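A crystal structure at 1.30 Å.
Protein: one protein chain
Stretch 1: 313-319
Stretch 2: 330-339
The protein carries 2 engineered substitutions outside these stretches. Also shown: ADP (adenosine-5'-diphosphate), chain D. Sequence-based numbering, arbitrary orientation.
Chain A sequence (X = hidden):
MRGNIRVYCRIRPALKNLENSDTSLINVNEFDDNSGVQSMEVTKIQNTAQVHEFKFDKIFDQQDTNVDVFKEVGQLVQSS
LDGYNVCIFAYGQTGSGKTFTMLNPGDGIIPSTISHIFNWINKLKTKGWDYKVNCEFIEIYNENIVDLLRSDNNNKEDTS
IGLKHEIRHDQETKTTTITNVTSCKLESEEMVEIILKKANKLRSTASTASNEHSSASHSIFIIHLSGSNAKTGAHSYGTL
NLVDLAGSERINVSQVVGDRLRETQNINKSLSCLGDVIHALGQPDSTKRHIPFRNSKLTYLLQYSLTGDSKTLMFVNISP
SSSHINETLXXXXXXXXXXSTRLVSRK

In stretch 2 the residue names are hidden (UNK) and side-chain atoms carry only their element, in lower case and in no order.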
# COMPACT_ATOMS: atom_id res chain seq x y z
N LEU A 313 4.25 -0.11 -5.21
CA LEU A 313 5.08 0.18 -4.05
C LEU A 313 4.51 -0.55 -2.84
O LEU A 313 3.34 -0.36 -2.49
CB LEU A 313 5.11 1.68 -3.75
CG LEU A 313 5.66 2.08 -2.37
CD1 LEU A 313 7.11 1.64 -2.25
CD2 LEU A 313 5.53 3.59 -2.18
N MET A 314 5.31 -1.42 -2.24
CA MET A 314 4.90 -2.14 -1.04
C MET A 314 5.49 -1.32 0.10
O MET A 314 6.69 -1.06 0.13
CB MET A 314 5.46 -3.57 -1.03
CG MET A 314 5.20 -4.36 -2.32
SD MET A 314 3.43 -4.63 -2.66
CE MET A 314 2.90 -5.50 -1.12
N PHE A 315 4.63 -0.92 1.03
CA PHE A 315 5.04 -0.10 2.17
C PHE A 315 4.89 -0.93 3.45
O PHE A 315 3.78 -1.09 3.96
CB PHE A 315 4.15 1.14 2.22
CG PHE A 315 4.81 2.34 2.82
CD1 PHE A 315 4.92 2.46 4.20
CD2 PHE A 315 5.32 3.35 2.01
CE1 PHE A 315 5.54 3.58 4.77
CE2 PHE A 315 5.94 4.47 2.57
CZ PHE A 315 6.05 4.58 3.96
N VAL A 316 6.00 -1.44 3.97
CA VAL A 316 5.95 -2.26 5.17
C VAL A 316 6.20 -1.49 6.46
O VAL A 316 7.30 -0.99 6.71
CB VAL A 316 6.92 -3.46 5.06
CG1 VAL A 316 6.85 -4.32 6.32
CG2 VAL A 316 6.56 -4.30 3.84
N ASN A 317 5.14 -1.39 7.26
CA ASN A 317 5.15 -0.69 8.52
C ASN A 317 5.54 -1.61 9.65
O ASN A 317 5.03 -2.73 9.75
CB ASN A 317 3.76 -0.12 8.81
CG ASN A 317 3.34 0.92 7.79
OD1 ASN A 317 2.53 0.65 6.90
ND2 ASN A 317 3.89 2.12 7.92
N ILE A 318 6.43 -1.15 10.52
CA ILE A 318 6.84 -1.95 11.66
C ILE A 318 7.00 -1.10 12.91
O ILE A 318 7.26 0.11 12.84
CB ILE A 318 8.17 -2.70 11.42
CG1 ILE A 318 9.29 -1.72 11.09
CG2 ILE A 318 7.99 -3.74 10.31
CD1 ILE A 318 10.67 -2.35 11.18
N SER A 319 6.79 -1.74 14.06
CA SER A 319 6.95 -1.08 15.34
C SER A 319 8.43 -1.22 15.72
O SER A 319 9.09 -2.18 15.33
CB SER A 319 6.08 -1.77 16.39
OG SER A 319 6.64 -1.64 17.69
N UNK A 330 8.39 -11.05 11.04
CA UNK A 330 7.47 -11.65 10.08
C UNK A 330 7.23 -10.66 8.93
O UNK A 330 7.31 -11.03 7.76
c UNK A 330 6.20 -13.27 11.58
n UNK A 330 5.24 -13.43 12.48
o UNK A 330 7.09 -14.11 11.40
c UNK A 330 6.14 -11.99 10.75
N UNK A 331 6.96 -9.41 9.29
CA UNK A 331 6.71 -8.36 8.30
C UNK A 331 7.91 -8.12 7.38
O UNK A 331 7.75 -7.90 6.18
o UNK A 331 5.05 -7.14 9.61
c UNK A 331 6.32 -7.05 8.99
N UNK A 332 9.11 -8.14 7.95
CA UNK A 332 10.31 -7.91 7.16
C UNK A 332 10.56 -9.09 6.23
O UNK A 332 11.11 -8.92 5.14
c UNK A 332 11.64 -5.19 7.82
c UNK A 332 11.52 -7.67 8.08
c UNK A 332 12.57 -6.27 9.88
c UNK A 332 11.48 -6.33 8.82
N UNK A 333 10.17 -10.28 6.66
CA UNK A 333 10.34 -11.44 5.81
C UNK A 333 9.34 -11.33 4.64
O UNK A 333 9.67 -11.70 3.50
c UNK A 333 11.43 -13.33 7.12
c UNK A 333 10.12 -12.73 6.61
c UNK A 333 11.26 -14.46 10.41
c UNK A 333 11.19 -14.59 7.95
n UNK A 333 9.94 -14.56 10.49
n UNK A 333 11.87 -14.48 9.24
n UNK A 333 11.97 -14.33 11.52
N UNK A 334 8.15 -10.81 4.91
CA UNK A 334 7.17 -10.63 3.84
C UNK A 334 7.73 -9.58 2.87
O UNK A 334 7.71 -9.76 1.65
c UNK A 334 3.93 -10.85 2.88
c UNK A 334 2.90 -9.32 1.34
c UNK A 334 2.98 -10.58 1.89
c UNK A 334 3.75 -8.31 1.77
c UNK A 334 4.70 -8.59 2.77
c UNK A 334 4.79 -9.86 3.33
c UNK A 334 5.83 -10.15 4.39
N UNK A 335 8.23 -8.47 3.42
CA UNK A 335 8.80 -7.40 2.62
C UNK A 335 9.91 -7.92 1.71
O UNK A 335 9.99 -7.53 0.54
c UNK A 335 9.36 -6.31 3.52
N UNK A 336 10.76 -8.79 2.25
CA UNK A 336 11.85 -9.38 1.47
C UNK A 336 11.32 -10.25 0.33
O UNK A 336 11.90 -10.28 -0.76
o UNK A 336 13.30 -9.45 3.43
c UNK A 336 12.75 -10.23 2.39
N UNK A 337 10.22 -10.94 0.58
CA UNK A 337 9.62 -11.79 -0.44
C UNK A 337 9.07 -10.96 -1.60
O UNK A 337 9.18 -11.35 -2.77
n UNK A 337 4.89 -15.98 -0.64
c UNK A 337 6.57 -14.19 -0.24
c UNK A 337 8.50 -12.63 0.16
c UNK A 337 5.80 -14.99 -1.28
c UNK A 337 7.72 -13.44 -0.87
N UNK A 338 8.51 -9.79 -1.29
CA UNK A 338 7.96 -8.97 -2.36
C UNK A 338 9.00 -8.11 -3.08
O UNK A 338 8.70 -7.46 -4.07
c UNK A 338 6.78 -8.11 -1.85
c UNK A 338 7.20 -7.27 -0.66
c UNK A 338 5.63 -9.01 -1.47
N UNK A 339 10.24 -8.10 -2.57
CA UNK A 339 11.32 -7.36 -3.21
C UNK A 339 11.46 -8.02 -4.59
O UNK A 339 11.45 -9.24 -4.69
o UNK A 339 12.54 -5.31 -1.67
n UNK A 339 13.77 -6.76 -0.48
c UNK A 339 12.98 -6.44 -1.50
c UNK A 339 12.64 -7.57 -2.46
PB ADP D . 14.71 5.81 -10.83
O1B ADP D . 15.61 4.89 -11.58
O2B ADP D . 13.78 4.99 -9.77
O3B ADP D . 15.49 6.88 -10.13
PA ADP D . 12.18 6.11 -12.22
O1A ADP D . 11.96 6.54 -13.61
O2A ADP D . 12.00 4.66 -12.05
O3A ADP D . 13.67 6.46 -11.81
O5' ADP D . 11.31 6.97 -11.17
C5' ADP D . 11.97 7.88 -10.29
C4' ADP D . 11.24 8.05 -8.96
O4' ADP D . 9.82 7.74 -9.02
C3' ADP D . 11.83 7.20 -7.85
O3' ADP D . 12.92 7.84 -7.17
C2' ADP D . 10.66 6.90 -6.95
O2' ADP D . 10.51 7.87 -5.89
C1' ADP D . 9.48 6.85 -7.92
N9 ADP D . 9.14 5.42 -8.34
C8 ADP D . 9.29 4.87 -9.56
N7 ADP D . 8.86 3.60 -9.53
C5 ADP D . 8.42 3.33 -8.31
C6 ADP D . 7.85 2.22 -7.66
N6 ADP D . 7.63 1.07 -8.32
N1 ADP D . 7.51 2.31 -6.33
C2 ADP D . 7.71 3.44 -5.61
N3 ADP D . 8.24 4.51 -6.23
C4 ADP D . 8.61 4.51 -7.54
O HOH W 1 4.56 -5.04 11.18

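Position 330 carries two side-chain carbons, the second bearing one oxygen and one nitrogen. This is a carboxamide on a single methylene, and it lies out of reach of the strand: Asn 330. Position 331 has one carbon followed by one oxygen and points toward the strand. Its CB lies 3.9 Å from both Val 316 CG1 and Ile 318 CG2. The unbranched hydroxymethyl group identifies Ser 331. Its OG is 4.4 Å from Asn 317 O, too far for a direct bond, and water 1 fills the gap, donating to Asn 317 O at 2.8 Å and hydrogen-bonded to Ser 331 OG at 2.7 Å.

At position 332 four carbons fork at the second. The CA-to-CB bond runs sideways, but the end of the side chain comes nearer the strand, one terminal carbon lying 4.5 Å from Ile 318 CD1. This is Leu 332, and that carbon is CD2. Position 333 shows three carbons, a nitrogen, and a carbon carrying two more nitrogens, a guanidinium group that is exposed and makes no contact with the strand: Arg 333.

Position 334 has one carbon and then a six-carbon ring without a hydroxyl. One ring carbon lies 4.1 Å from Met 314 CE, which meets the ring at its edge, near its plane. This is Phe 334, and that carbon is CE1. Position 335 has a single side-chain carbon, CB, 3.5 Å from Val 316 CG2, so it is Ala 335. The CA atoms of Val 316 and Ala 335 are 6.4 Å apart, so the small side chain sits where the backbones run close.

Position 336, one carbon and one oxygen, faces no strand residue. It is Ser 336, and its OG donates to Leu 332 O at 2.8 Å, one turn back in the helix. Position 337, four carbons in a row ending in nitrogen, is also out of reach: the extended Lys 337. Position 338 has three carbons, one carrying the other two, and points toward the strand, with one branch carbon 3.9 Å from Met 314 CG. This is Val 338, and that carbon is CG2. Position 339 repeats the carboxamide pattern of 330 and makes no contact with the strand: Asn 339.

The helix runs nearly antiparallel to the strand, at 167°, with the axes 8.7 Å apart at closest approach. Alternate strand residues Met 314, Val 316 and Ile 318 point toward it and meet Ser 331, Phe 334, Ala 335 and Val 338, which recur along one side of the helix, while the end of Leu 332 reaches Ile 318. No direct hydrogen bond crosses; the direct contacts between side chains are apolar or involve the CB of Ser 331, and water 1 links Asn 317 O to Ser 331 OG.

Stretch 2 (330-339) NSLRFASKVN
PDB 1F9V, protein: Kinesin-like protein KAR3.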